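Long-range contacts in hydroxyethylphosphonate dioxygenase (Streptomyces albus, PDB 6B9R), which uses an iron centre to oxidise 2-hydroxyethylphosphonate, cleaving its carbon-carbon bond, probably to give hydroxymethylphosphonate and formate: residues 26-32 with 445-450; 20-24 with 74-78; 149-153 with 211-215; 119-124 with 363-367. Numbering follows the deposited sequence.

Interaction 1: 26-32 with 445-450; sequences NDLKRND and EDRLWY. With 2HE ((2-hydroxyethyl)phosphonic acid), chain Q.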
loop_
_atom_site.group_PDB
_atom_site.type_symbol
_atom_site.label_atom_id
_atom_site.label_comp_id
_atom_site.label_asym_id
_atom_site.label_seq_id
_atom_site.Cartn_x
_atom_site.Cartn_y
_atom_site.Cartn_z
ATOM N N ASN A 26 -4.635 21.471 4.254
ATOM C CA ASN A 26 -3.403 21.835 3.555
ATOM C C ASN A 26 -3.359 21.244 2.151
ATOM O O ASN A 26 -2.970 21.919 1.192
ATOM C CB ASN A 26 -2.183 21.355 4.337
ATOM C CG ASN A 26 -1.844 22.234 5.515
ATOM O OD1 ASN A 26 -2.385 23.331 5.682
ATOM N ND2 ASN A 26 -0.920 21.762 6.338
ATOM N N ASP A 27 -3.715 19.956 2.021
ATOM C CA ASP A 27 -3.616 19.282 0.730
ATOM C C ASP A 27 -4.584 19.859 -0.295
ATOM O O ASP A 27 -4.298 19.826 -1.497
ATOM C CB ASP A 27 -3.864 17.780 0.897
ATOM C CG ASP A 27 -2.711 17.074 1.578
ATOM O OD1 ASP A 27 -1.677 17.719 1.837
ATOM O OD2 ASP A 27 -2.846 15.867 1.850
ATOM N N LEU A 28 -5.713 20.402 0.155
ATOM C CA LEU A 28 -6.693 21.025 -0.718
ATOM C C LEU A 28 -6.456 22.517 -0.890
ATOM O O LEU A 28 -7.295 23.199 -1.488
ATOM C CB LEU A 28 -8.114 20.766 -0.181
ATOM C CG LEU A 28 -8.608 19.349 -0.534
ATOM C CD1 LEU A 28 -9.783 18.902 0.346
ATOM C CD2 LEU A 28 -9.025 19.298 -1.996
ATOM N N LYS A 29 -5.329 23.036 -0.387
ATOM C CA LYS A 29 -5.054 24.472 -0.412
ATOM C C LYS A 29 -6.228 25.265 0.163
ATOM O O LYS A 29 -6.637 26.307 -0.368
ATOM C CB LYS A 29 -4.696 24.928 -1.830
ATOM C CG LYS A 29 -3.522 24.142 -2.447
ATOM C CD LYS A 29 -2.301 24.167 -1.510
ATOM C CE LYS A 29 -1.001 23.725 -2.199
ATOM N NZ LYS A 29 -1.007 22.287 -2.563
ATOM N N ARG A 30 -6.772 24.770 1.278
ATOM C CA ARG A 30 -7.767 25.490 2.072
ATOM C C ARG A 30 -7.104 25.958 3.366
ATOM O O ARG A 30 -6.779 25.136 4.232
ATOM C CB ARG A 30 -8.972 24.598 2.373
ATOM C CG ARG A 30 -9.584 23.921 1.123
ATOM C CD ARG A 30 -9.976 24.983 0.093
ATOM N NE ARG A 30 -11.116 24.625 -0.760
ATOM C CZ ARG A 30 -11.017 24.043 -1.954
ATOM N NH1 ARG A 30 -12.117 23.795 -2.654
ATOM N NH2 ARG A 30 -9.829 23.696 -2.448
ATOM N N ASN A 31 -6.893 27.264 3.507
ATOM C CA ASN A 31 -6.362 27.747 4.771
ATOM C C ASN A 31 -7.514 27.825 5.769
ATOM O O ASN A 31 -8.642 27.417 5.477
ATOM C CB ASN A 31 -5.611 29.064 4.583
ATOM C CG ASN A 31 -6.499 30.196 4.106
ATOM O OD1 ASN A 31 -7.727 30.093 4.112
ATOM N ND2 ASN A 31 -5.872 31.301 3.710
ATOM N N ASP A 32 -7.246 28.364 6.959
ATOM C CA ASP A 32 -8.239 28.340 8.028
ATOM C C ASP A 32 -9.557 28.969 7.575
ATOM O O ASP A 32 -10.632 28.388 7.766
ATOM C CB ASP A 32 -7.686 29.061 9.260
ATOM C CG ASP A 32 -6.522 28.315 9.905
ATOM O OD1 ASP A 32 -5.621 27.848 9.172
ATOM O OD2 ASP A 32 -6.500 28.210 11.148
ATOM N N GLU A 445 0.900 16.272 11.227
ATOM C CA GLU A 445 1.003 17.628 10.720
ATOM C C GLU A 445 0.641 18.607 11.823
ATOM O O GLU A 445 -0.302 18.385 12.591
ATOM C CB GLU A 445 0.094 17.829 9.511
ATOM C CG GLU A 445 0.125 19.245 8.918
ATOM C CD GLU A 445 1.488 19.629 8.329
ATOM O OE1 GLU A 445 2.423 19.950 9.096
ATOM O OE2 GLU A 445 1.616 19.618 7.086
ATOM N N ASP A 446 1.403 19.695 11.899
ATOM C CA ASP A 446 1.310 20.613 13.023
ATOM C C ASP A 446 1.240 22.070 12.583
ATOM O O ASP A 446 1.507 22.961 13.398
ATOM C CB ASP A 446 2.492 20.406 13.978
ATOM C CG ASP A 446 3.853 20.664 13.315
ATOM O OD1 ASP A 446 3.905 21.028 12.121
ATOM O OD2 ASP A 446 4.887 20.492 13.996
ATOM N N ARG A 447 0.922 22.342 11.319
ATOM C CA ARG A 447 0.999 23.728 10.865
ATOM C C ARG A 447 0.295 23.890 9.525
ATOM O O ARG A 447 0.173 22.946 8.740
ATOM C CB ARG A 447 2.459 24.188 10.737
ATOM C CG ARG A 447 3.235 23.508 9.595
ATOM C CD ARG A 447 4.746 23.683 9.761
ATOM N NE ARG A 447 5.238 22.962 10.932
ATOM C CZ ARG A 447 6.520 22.847 11.263
ATOM N NH1 ARG A 447 7.462 23.404 10.511
ATOM N NH2 ARG A 447 6.859 22.168 12.353
ATOM N N LEU A 448 -0.141 25.121 9.273
ATOM C CA LEU A 448 -0.533 25.527 7.932
ATOM C C LEU A 448 0.655 25.382 6.985
ATOM O O LEU A 448 1.813 25.513 7.388
ATOM C CB LEU A 448 -1.019 26.984 7.958
ATOM C CG LEU A 448 -1.664 27.644 6.731
ATOM C CD1 LEU A 448 -3.040 27.059 6.407
ATOM C CD2 LEU A 448 -1.778 29.132 6.978
ATOM N N TRP A 449 0.366 25.128 5.705
ATOM C CA TRP A 449 1.432 24.788 4.770
ATOM C C TRP A 449 2.294 25.978 4.370
ATOM O O TRP A 449 3.307 25.772 3.698
ATOM C CB TRP A 449 0.856 24.104 3.518
ATOM C CG TRP A 449 0.236 25.019 2.479
ATOM C CD1 TRP A 449 0.844 25.513 1.367
ATOM C CD2 TRP A 449 -1.117 25.496 2.443
ATOM N NE1 TRP A 449 -0.037 26.292 0.645
ATOM C CE2 TRP A 449 -1.249 26.294 1.287
ATOM C CE3 TRP A 449 -2.223 25.336 3.280
ATOM C CZ2 TRP A 449 -2.443 26.935 0.951
ATOM C CZ3 TRP A 449 -3.414 25.964 2.941
ATOM C CH2 TRP A 449 -3.511 26.762 1.791
ATOM N N TYR A 450 1.930 27.201 4.763
ATOM C CA TYR A 450 2.762 28.381 4.522
ATOM C C TYR A 450 2.671 29.309 5.726
ATOM O O TYR A 450 1.822 29.134 6.601
ATOM C CB TYR A 450 2.327 29.121 3.256
ATOM C CG TYR A 450 0.963 29.754 3.397
ATOM C CD1 TYR A 450 -0.192 28.994 3.254
ATOM C CD2 TYR A 450 0.829 31.115 3.676
ATOM C CE1 TYR A 450 -1.445 29.564 3.387
ATOM C CE2 TYR A 450 -0.426 31.696 3.816
ATOM C CZ TYR A 450 -1.562 30.914 3.671
ATOM O OH TYR A 450 -2.826 31.457 3.800
ATOM O OXT TYR A 450 3.443 30.250 5.856
HETATM O O3 2HE Q . 2.785 27.306 -1.400
HETATM P P 2HE Q . 2.089 26.433 -2.549
HETATM O O1 2HE Q . 2.577 25.009 -2.521
HETATM O O2 2HE Q . 0.502 26.514 -2.301
HETATM C CA 2HE Q . 2.497 27.060 -4.185
HETATM C CB 2HE Q . 1.931 26.032 -5.146
HETATM O O4 2HE Q . 2.474 24.747 -4.827
#

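Interaction 2: 20-24 with 74-78; sequences LLRAA and DLLPI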
loop_
_atom_site.group_PDB
_atom_site.type_symbol
_atom_site.label_atom_id
_atom_site.label_comp_id
_atom_site.label_asym_id
_atom_site.label_seq_id
_atom_site.Cartn_x
_atom_site.Cartn_y
_atom_site.Cartn_z
ATOM N N LEU A 20 -4.862 14.978 11.014
ATOM C CA LEU A 20 -5.389 14.576 9.709
ATOM C C LEU A 20 -6.284 15.644 9.112
ATOM O O LEU A 20 -6.348 15.789 7.883
ATOM C CB LEU A 20 -6.187 13.283 9.812
ATOM C CG LEU A 20 -5.330 12.059 10.098
ATOM C CD1 LEU A 20 -6.229 10.865 10.284
ATOM C CD2 LEU A 20 -4.302 11.817 8.975
ATOM N N LEU A 21 -7.009 16.369 9.961
ATOM C CA LEU A 21 -7.871 17.434 9.455
ATOM C C LEU A 21 -7.051 18.586 8.899
ATOM O O LEU A 21 -7.380 19.133 7.836
ATOM C CB LEU A 21 -8.798 17.919 10.560
ATOM C CG LEU A 21 -9.682 19.096 10.133
ATOM C CD1 LEU A 21 -10.528 18.694 8.937
ATOM C CD2 LEU A 21 -10.550 19.538 11.300
ATOM N N ARG A 22 -6.000 18.995 9.617
ATOM C CA ARG A 22 -5.116 20.028 9.086
ATOM C C ARG A 22 -4.435 19.550 7.809
ATOM O O ARG A 22 -4.313 20.302 6.833
ATOM C CB ARG A 22 -4.070 20.429 10.132
ATOM C CG ARG A 22 -2.944 21.313 9.567
ATOM C CD ARG A 22 -3.462 22.674 9.092
ATOM N NE ARG A 22 -3.697 23.576 10.212
ATOM C CZ ARG A 22 -4.304 24.754 10.114
ATOM N NH1 ARG A 22 -4.759 25.176 8.941
ATOM N NH2 ARG A 22 -4.463 25.511 11.193
ATOM N N ALA A 23 -3.991 18.296 7.788
ATOM C CA ALA A 23 -3.337 17.784 6.588
ATOM C C ALA A 23 -4.288 17.789 5.395
ATOM O O ALA A 23 -3.882 18.111 4.273
ATOM C CB ALA A 23 -2.800 16.370 6.844
ATOM N N ALA A 24 -5.557 17.435 5.616
ATOM C CA ALA A 24 -6.513 17.415 4.511
ATOM C C ALA A 24 -6.732 18.815 3.967
ATOM O O ALA A 24 -6.802 19.019 2.748
ATOM C CB ALA A 24 -7.847 16.817 4.962
ATOM N N ASP A 74 -10.483 9.179 5.172
ATOM C CA ASP A 74 -9.265 9.975 5.098
ATOM C C ASP A 74 -9.062 10.858 6.318
ATOM O O ASP A 74 -7.967 11.406 6.485
ATOM C CB ASP A 74 -9.286 10.826 3.826
ATOM C CG ASP A 74 -9.504 9.988 2.582
ATOM O OD1 ASP A 74 -9.019 8.830 2.556
ATOM O OD2 ASP A 74 -10.154 10.472 1.630
ATOM N N LEU A 75 -10.077 11.020 7.165
ATOM C CA LEU A 75 -9.971 11.881 8.332
ATOM C C LEU A 75 -9.921 11.095 9.629
ATOM O O LEU A 75 -9.864 11.703 10.709
ATOM C CB LEU A 75 -11.140 12.876 8.376
ATOM C CG LEU A 75 -11.182 13.940 7.266
ATOM C CD1 LEU A 75 -12.473 14.746 7.358
ATOM C CD2 LEU A 75 -9.976 14.876 7.322
ATOM N N LEU A 76 -9.949 9.759 9.552
ATOM C CA LEU A 76 -9.940 8.917 10.735
ATOM C C LEU A 76 -8.563 8.320 10.957
ATOM O O LEU A 76 -7.985 7.727 10.031
ATOM C CB LEU A 76 -10.964 7.799 10.604
ATOM C CG LEU A 76 -12.425 8.245 10.691
ATOM C CD1 LEU A 76 -13.300 7.080 10.357
ATOM C CD2 LEU A 76 -12.739 8.755 12.080
ATOM N N PRO A 77 -8.011 8.463 12.152
ATOM C CA PRO A 77 -6.808 7.713 12.513
ATOM C C PRO A 77 -7.188 6.273 12.833
ATOM O O PRO A 77 -8.363 5.908 12.873
ATOM C CB PRO A 77 -6.309 8.451 13.760
ATOM C CG PRO A 77 -7.584 8.944 14.400
ATOM C CD PRO A 77 -8.468 9.344 13.244
ATOM N N ILE A 78 -6.177 5.451 13.080
ATOM C CA ILE A 78 -6.412 4.140 13.642
ATOM C C ILE A 78 -6.075 4.189 15.127
ATOM O O ILE A 78 -5.543 5.174 15.635
ATOM C CB ILE A 78 -5.632 3.027 12.900
ATOM C CG1 ILE A 78 -4.121 3.166 13.086
ATOM C CG2 ILE A 78 -6.011 2.985 11.429
ATOM C CD1 ILE A 78 -3.377 1.842 12.788
HETATM O O HOH W 1 -6.077 13.898 5.837
#

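Interaction 3: 149-153 with 211-215; sequences HLLYQ and ELTGD. With FE (Fe (III) ion), chain E; 2HE ((2-hydroxyethyl)phosphonic acid), chain F.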
loop_
_atom_site.group_PDB
_atom_site.type_symbol
_atom_site.label_atom_id
_atom_site.label_comp_id
_atom_site.label_asym_id
_atom_site.label_seq_id
_atom_site.Cartn_x
_atom_site.Cartn_y
_atom_site.Cartn_z
ATOM N N HIS A 149 -11.730 -17.827 2.291
ATOM C CA HIS A 149 -11.852 -16.509 2.890
ATOM C C HIS A 149 -10.747 -15.614 2.344
ATOM O O HIS A 149 -9.709 -16.091 1.865
ATOM C CB HIS A 149 -11.804 -16.592 4.424
ATOM C CG HIS A 149 -10.666 -17.409 4.955
ATOM N ND1 HIS A 149 -9.346 -17.067 4.754
ATOM C CD2 HIS A 149 -10.652 -18.550 5.686
ATOM C CE1 HIS A 149 -8.568 -17.967 5.331
ATOM N NE2 HIS A 149 -9.336 -18.870 5.911
ATOM N N LEU A 150 -10.980 -14.296 2.430
ATOM C CA LEU A 150 -10.077 -13.349 1.779
ATOM C C LEU A 150 -8.665 -13.438 2.345
ATOM O O LEU A 150 -7.686 -13.355 1.595
ATOM C CB LEU A 150 -10.607 -11.917 1.907
ATOM C CG LEU A 150 -9.636 -10.847 1.381
ATOM C CD1 LEU A 150 -9.211 -11.111 -0.071
ATOM C CD2 LEU A 150 -10.213 -9.445 1.528
ATOM N N LEU A 151 -8.533 -13.618 3.653
ATOM C CA LEU A 151 -7.218 -13.507 4.271
ATOM C C LEU A 151 -6.316 -14.668 3.862
ATOM O O LEU A 151 -6.765 -15.810 3.727
ATOM C CB LEU A 151 -7.342 -13.447 5.793
ATOM C CG LEU A 151 -7.990 -12.164 6.335
ATOM C CD1 LEU A 151 -7.762 -12.020 7.848
ATOM C CD2 LEU A 151 -7.433 -10.962 5.592
ATOM N N TYR A 152 -5.040 -14.355 3.633
ATOM C CA TYR A 152 -4.021 -15.388 3.505
ATOM C C TYR A 152 -3.973 -16.221 4.780
ATOM O O TYR A 152 -4.297 -15.739 5.865
ATOM C CB TYR A 152 -2.652 -14.754 3.267
ATOM C CG TYR A 152 -2.544 -14.002 1.962
ATOM C CD1 TYR A 152 -3.038 -12.703 1.834
ATOM C CD2 TYR A 152 -1.932 -14.587 0.858
ATOM C CE1 TYR A 152 -2.938 -12.022 0.629
ATOM C CE2 TYR A 152 -1.819 -13.913 -0.342
ATOM C CZ TYR A 152 -2.316 -12.634 -0.451
ATOM O OH TYR A 152 -2.197 -11.979 -1.647
ATOM N N GLN A 153 -3.559 -17.482 4.668
ATOM C CA GLN A 153 -3.425 -18.266 5.889
ATOM C C GLN A 153 -2.068 -18.938 5.981
ATOM O O GLN A 153 -1.600 -19.553 5.020
ATOM C CB GLN A 153 -4.518 -19.321 6.014
ATOM C CG GLN A 153 -4.586 -19.915 7.407
ATOM C CD GLN A 153 -5.864 -20.702 7.625
ATOM O OE1 GLN A 153 -6.948 -20.222 7.334
ATOM N NE2 GLN A 153 -5.736 -21.922 8.129
ATOM N N GLU A 211 -1.449 -6.168 1.637
ATOM C CA GLU A 211 -1.742 -5.081 0.706
ATOM C C GLU A 211 -3.107 -5.225 0.055
ATOM O O GLU A 211 -3.734 -4.207 -0.247
ATOM C CB GLU A 211 -0.649 -5.006 -0.351
ATOM C CG GLU A 211 0.705 -4.484 0.179
ATOM C CD GLU A 211 1.644 -3.918 -0.907
ATOM O OE1 GLU A 211 1.249 -2.994 -1.669
ATOM O OE2 GLU A 211 2.809 -4.377 -0.966
ATOM N N LEU A 212 -3.585 -6.462 -0.162
ATOM C CA LEU A 212 -4.928 -6.660 -0.713
ATOM C C LEU A 212 -6.001 -5.991 0.134
ATOM O O LEU A 212 -7.015 -5.519 -0.396
ATOM C CB LEU A 212 -5.246 -8.155 -0.829
ATOM C CG LEU A 212 -4.982 -8.885 -2.138
ATOM C CD1 LEU A 212 -5.420 -10.350 -1.998
ATOM C CD2 LEU A 212 -5.701 -8.216 -3.289
ATOM N N THR A 213 -5.837 -5.997 1.450
ATOM C CA THR A 213 -6.842 -5.415 2.326
ATOM C C THR A 213 -6.525 -3.939 2.588
ATOM O O THR A 213 -5.433 -3.448 2.309
ATOM C CB THR A 213 -6.920 -6.203 3.635
ATOM O OG1 THR A 213 -5.606 -6.334 4.194
ATOM C CG2 THR A 213 -7.483 -7.596 3.371
ATOM N N GLY A 214 -7.496 -3.219 3.125
ATOM C CA GLY A 214 -7.269 -1.801 3.310
ATOM C C GLY A 214 -7.462 -0.998 2.037
ATOM O O GLY A 214 -8.391 -1.284 1.274
ATOM N N ASP A 215 -6.592 -0.001 1.799
ATOM C CA ASP A 215 -6.856 1.007 0.773
ATOM C C ASP A 215 -7.115 0.375 -0.590
ATOM O O ASP A 215 -7.978 0.840 -1.346
ATOM C CB ASP A 215 -5.682 1.986 0.660
ATOM C CG ASP A 215 -5.524 2.889 1.885
ATOM O OD1 ASP A 215 -6.479 3.065 2.669
ATOM O OD2 ASP A 215 -4.415 3.422 2.063
HETATM FE FE FE E . -9.007 -20.744 7.164
HETATM O O3 2HE F . -11.239 -21.156 8.119
HETATM P P 2HE F . -12.031 -22.116 8.933
HETATM O O1 2HE F . -13.107 -22.877 8.008
HETATM O O2 2HE F . -12.792 -21.372 10.150
HETATM C CA 2HE F . -10.830 -23.299 9.583
HETATM C CB 2HE F . -9.577 -22.512 9.954
HETATM O O4 2HE F . -8.799 -22.179 8.792
HETATM O O HOH W 2 -8.743 -19.506 9.384
#

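Interaction 4: 119-124 with 363-367; sequences QASYRP and QHQYL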
loop_
_atom_site.group_PDB
_atom_site.type_symbol
_atom_site.label_atom_id
_atom_site.label_comp_id
_atom_site.label_asym_id
_atom_site.label_seq_id
_atom_site.Cartn_x
_atom_site.Cartn_y
_atom_site.Cartn_z
ATOM N N GLN A 119 -3.451 -2.257 15.044
ATOM C CA GLN A 119 -2.339 -1.742 14.264
ATOM C C GLN A 119 -1.851 -2.731 13.212
ATOM O O GLN A 119 -0.929 -2.404 12.458
ATOM C CB GLN A 119 -1.192 -1.360 15.214
ATOM C CG GLN A 119 -1.564 -0.185 16.145
ATOM C CD GLN A 119 -0.688 -0.075 17.385
ATOM O OE1 GLN A 119 -1.041 -0.599 18.438
ATOM N NE2 GLN A 119 0.446 0.626 17.270
ATOM N N ALA A 120 -2.437 -3.927 13.143
ATOM C CA ALA A 120 -1.905 -4.993 12.302
ATOM C C ALA A 120 -3.041 -5.856 11.766
ATOM O O ALA A 120 -4.126 -5.918 12.344
ATOM C CB ALA A 120 -0.919 -5.864 13.082
ATOM N N SER A 121 -2.764 -6.582 10.684
ATOM C CA SER A 121 -3.800 -7.361 10.007
ATOM C C SER A 121 -3.926 -8.802 10.496
ATOM O O SER A 121 -4.729 -9.556 9.926
ATOM C CB SER A 121 -3.548 -7.386 8.496
ATOM O OG SER A 121 -2.401 -8.148 8.218
ATOM N N TYR A 122 -3.156 -9.224 11.500
ATOM C CA TYR A 122 -3.273 -10.603 11.969
ATOM C C TYR A 122 -4.699 -10.892 12.398
ATOM O O TYR A 122 -5.339 -10.068 13.063
ATOM C CB TYR A 122 -2.388 -10.880 13.176
ATOM C CG TYR A 122 -0.910 -10.814 12.974
ATOM C CD1 TYR A 122 -0.226 -11.835 12.315
ATOM C CD2 TYR A 122 -0.178 -9.764 13.513
ATOM C CE1 TYR A 122 1.147 -11.772 12.153
ATOM C CE2 TYR A 122 1.185 -9.705 13.371
ATOM C CZ TYR A 122 1.846 -10.706 12.692
ATOM O OH TYR A 122 3.215 -10.626 12.560
ATOM N N ARG A 123 -5.181 -12.080 12.039
ATOM C CA ARG A 123 -6.369 -12.684 12.648
ATOM C C ARG A 123 -5.982 -14.100 13.057
ATOM O O ARG A 123 -6.311 -15.077 12.364
ATOM C CB ARG A 123 -7.564 -12.667 11.696
ATOM C CG ARG A 123 -8.093 -11.242 11.410
ATOM C CD ARG A 123 -8.799 -10.664 12.622
ATOM N NE ARG A 123 -9.366 -9.329 12.355
ATOM C CZ ARG A 123 -8.681 -8.197 12.469
ATOM N NH1 ARG A 123 -7.416 -8.225 12.840
ATOM N NH2 ARG A 123 -9.269 -7.032 12.222
ATOM N N PRO A 124 -5.265 -14.249 14.178
ATOM C CA PRO A 124 -4.676 -15.551 14.518
ATOM C C PRO A 124 -5.524 -16.332 15.500
ATOM O O PRO A 124 -5.735 -15.896 16.638
ATOM C CB PRO A 124 -3.335 -15.158 15.136
ATOM C CG PRO A 124 -3.651 -13.847 15.850
ATOM C CD PRO A 124 -4.769 -13.189 15.067
ATOM N N GLN A 363 8.966 -5.846 10.006
ATOM C CA GLN A 363 7.755 -6.650 10.045
ATOM C C GLN A 363 7.045 -6.504 11.382
ATOM O O GLN A 363 7.680 -6.294 12.415
ATOM C CB GLN A 363 8.093 -8.132 9.834
ATOM C CG GLN A 363 8.733 -8.443 8.500
ATOM C CD GLN A 363 9.580 -9.686 8.588
ATOM O OE1 GLN A 363 10.533 -9.746 9.371
ATOM N NE2 GLN A 363 9.219 -10.696 7.816
ATOM N N HIS A 364 5.713 -6.621 11.351
ATOM C CA HIS A 364 4.964 -6.981 12.554
ATOM C C HIS A 364 5.385 -8.375 12.999
ATOM O O HIS A 364 5.744 -9.212 12.175
ATOM C CB HIS A 364 3.458 -7.003 12.275
ATOM C CG HIS A 364 2.888 -5.683 11.851
ATOM N ND1 HIS A 364 2.432 -4.748 12.752
ATOM C CD2 HIS A 364 2.682 -5.154 10.623
ATOM C CE1 HIS A 364 1.971 -3.696 12.099
ATOM N NE2 HIS A 364 2.116 -3.916 10.805
ATOM N N GLN A 365 5.285 -8.662 14.295
ATOM C CA GLN A 365 5.565 -10.021 14.759
ATOM C C GLN A 365 4.462 -10.532 15.674
ATOM O O GLN A 365 3.907 -9.779 16.478
ATOM C CB GLN A 365 6.915 -10.109 15.484
ATOM C CG GLN A 365 8.054 -9.614 14.615
ATOM C CD GLN A 365 9.397 -9.818 15.256
ATOM O OE1 GLN A 365 9.843 -10.957 15.439
ATOM N NE2 GLN A 365 10.059 -8.715 15.602
ATOM N N TYR A 366 4.187 -11.830 15.559
ATOM C CA TYR A 366 3.254 -12.550 16.412
ATOM C C TYR A 366 4.003 -13.728 17.027
ATOM O O TYR A 366 4.714 -14.446 16.320
ATOM C CB TYR A 366 2.035 -13.021 15.593
ATOM C CG TYR A 366 1.193 -14.085 16.261
ATOM C CD1 TYR A 366 1.511 -15.437 16.128
ATOM C CD2 TYR A 366 0.073 -13.743 17.012
ATOM C CE1 TYR A 366 0.755 -16.409 16.740
ATOM C CE2 TYR A 366 -0.693 -14.708 17.633
ATOM C CZ TYR A 366 -0.344 -16.052 17.489
ATOM O OH TYR A 366 -1.096 -17.042 18.087
ATOM N N LEU A 367 3.839 -13.932 18.329
ATOM C CA LEU A 367 4.506 -15.013 19.034
ATOM C C LEU A 367 3.462 -15.863 19.738
ATOM O O LEU A 367 2.451 -15.348 20.214
ATOM C CB LEU A 367 5.505 -14.475 20.069
ATOM C CG LEU A 367 6.533 -13.433 19.624
ATOM C CD1 LEU A 367 7.389 -13.020 20.822
ATOM C CD2 LEU A 367 7.408 -13.980 18.502
#

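Interaction 1: 26-32 with 445-450
The end of helix 10-27 and the turn after it lie beside the irregular C-terminal tail, with the backbones closest at Asn26 and Trp449 (CA atoms 5.8 Å apart). Lys29, at positive phi, is the C-prime residue of a Schellman motif that ends the helix; its N bonds to Asn26 O at 3.1 Å. Asn26 holds the tail through its amide: ND2 donates to Arg447 O (2.9 Å), while OD1 accepts a weak bond from Trp449 N (3.3 Å). The Trp449 indole fits against the turn, its CH2 3.5 Å from Lys29 C. Beyond it Leu448 CD1 packs on Asn31 CB (3.7 Å), and Asn31 ND2 donates to Tyr450 OH (3.1 Å) while its OD1 caps helix 32-39 at Ala34. Trp449 NE1 bonds to O2 of 2-hydroxyethylphosphonate (3.0 Å), and Lys29 CE is 3.2 Å from the same O2. Arg103, Tyr111 and Asn146 of the second subunit also hold this substrate, so helix turn and tail form one wall of an iron-dependent active site shared between subunits.

Interaction 2: 20-24 with 74-78
Two leucines interlock here, one from each side. Leu20 points from helix 10-27 toward the loop, and its CD1 sits in a shallow hollow made largely by main chain: 3.8 Å from Leu75 O, 3.5 Å from Leu76 C and 3.5 Å from Pro77 N, with Pro77 CD closing one side at 4.0 Å. In return Leu75 sends CD2 onto the helix surface, where it rests 3.9 Å from Leu21 CA and 3.7 Å from Ala24 CB. The small methyl of Ala24, one turn on from Leu20, leaves room for this branch. Beside the leucines a water links the backbones, donating to Leu20 O (2.8 Å) and to Asp74 O (3.2 Å). Arg218 of the second subunit packs on Leu20 and bonds to Leu76 O, placing the contact at the dimer interface. Between 20-24 and 74-78 the chemistry is thus apolar fit supplemented by one water bridge between carbonyls; a direct polar tie to the same helix comes from Arg16, which bonds to Ile78 O.

Interaction 3: 149-153 with 211-215
Apolar packing carries the contact between the two segments. Leu150 points toward 211-215, its CD2 3.8 Å from Thr213 CG2 and its CD1 4.3 Å from Leu212 CD1; Leu151 brings CD2 to within 4.0 Å of the same Thr213 methyl. Leu212 CD1 also touches the side chain of Tyr152, 4.0 Å from CE1 and 3.6 Å from OH. The backbones stay well apart, with Leu151 CA and Thr213 CA 8.3 Å from each other, so the side chains bridge the gap. Thr213 OG1 turns to Gly210 O, and Gly214 follows at positive phi as the N-cap of helix 215-223.

One weak polar bond lies within 149-153: His149 ND1 donates to Leu151 O (3.0 Å) across the turn that leads into strand 152-158.

Metal coordination lies on the other side of that turn. The iron (FE) is bound by His149 NE2 at 2.3 Å and Gln153 OE1 at 2.1 Å, together with His190. The substrate 2-hydroxyethylphosphonate (2HE) chelates it, with 2HE O3 2.5 Å and 2HE O4 2.2 Å from FE; water 2 stands 2.6 Å from FE. Gln153 NE2 donates to 2HE O4 (3.1 Å). This is the metal site of a cupin-type non-haem iron oxygenase, a variant of the two-histidine, one-carboxylate facial triad in which a glutamine amide replaces the carboxylate.

Interaction 4: 119-124 with 363-367
The rotamers of Tyr122, His364 and Tyr366 direct three rings into this contact. Tyr122, in the m rotamer (chi1 -66°), extends its ring from the loop before strand 123-129 across to the opposing strand, bringing OH 2.9 Å from His364 O and 3.3 Å from Gln365 CA. The backbone of Tyr366 puts its CB over the face of the Tyr122 ring as a CH-pi contact, 3.9 Å from the centroid; chi1 of 164° (t) then directs the Tyr366 ring toward Pro124, whose CG lies 3.6 Å from Tyr366 CE2. The two tyrosine rings meet obliquely, centroids 5.9 Å apart. His364 (chi1 -62°, m) lays its imidazole against Ala120, whose CB is over the face, 3.8 Å from the ring centroid; Gln119 O is 3.2 Å from His364 CE1. The ring's nitrogens are held by Tyr397 and by Glu219 of the second subunit, and Tyr366 OH by Thr114. Gln365, pointing away, bonds to Arg418. The start of strand 123-129 and the loop leading into it thus pack on strand 364-369 of the other sheet, a buried interface of the kind that joins the two beta domains of a bicupin.

How the interactions relate
The four contacts make sense as parts of a dimer. Interactions 1 and 3 lie 34 Å apart between centres within the chain, yet they are complementary halves of one kind of site: the iron and substrate held by 149-153 are completed by Lys29 and Trp449 of the second subunit. Interaction 2 shares helix 10-27 with interaction 1 and meets it directly, Arg22 NH1 bridging to Asp32 OD1 at 2.8 Å. Its loop then leads toward the beta domains, where Ile78 CD1 packs on Gln119 CA of interaction 4 (4.0 Å). Interactions 3 and 4 touch at Leu151 CD1 and Arg123 CG (3.7 Å). The side chain of Pro124, in interaction 4, is about 11 Å from a bound FE.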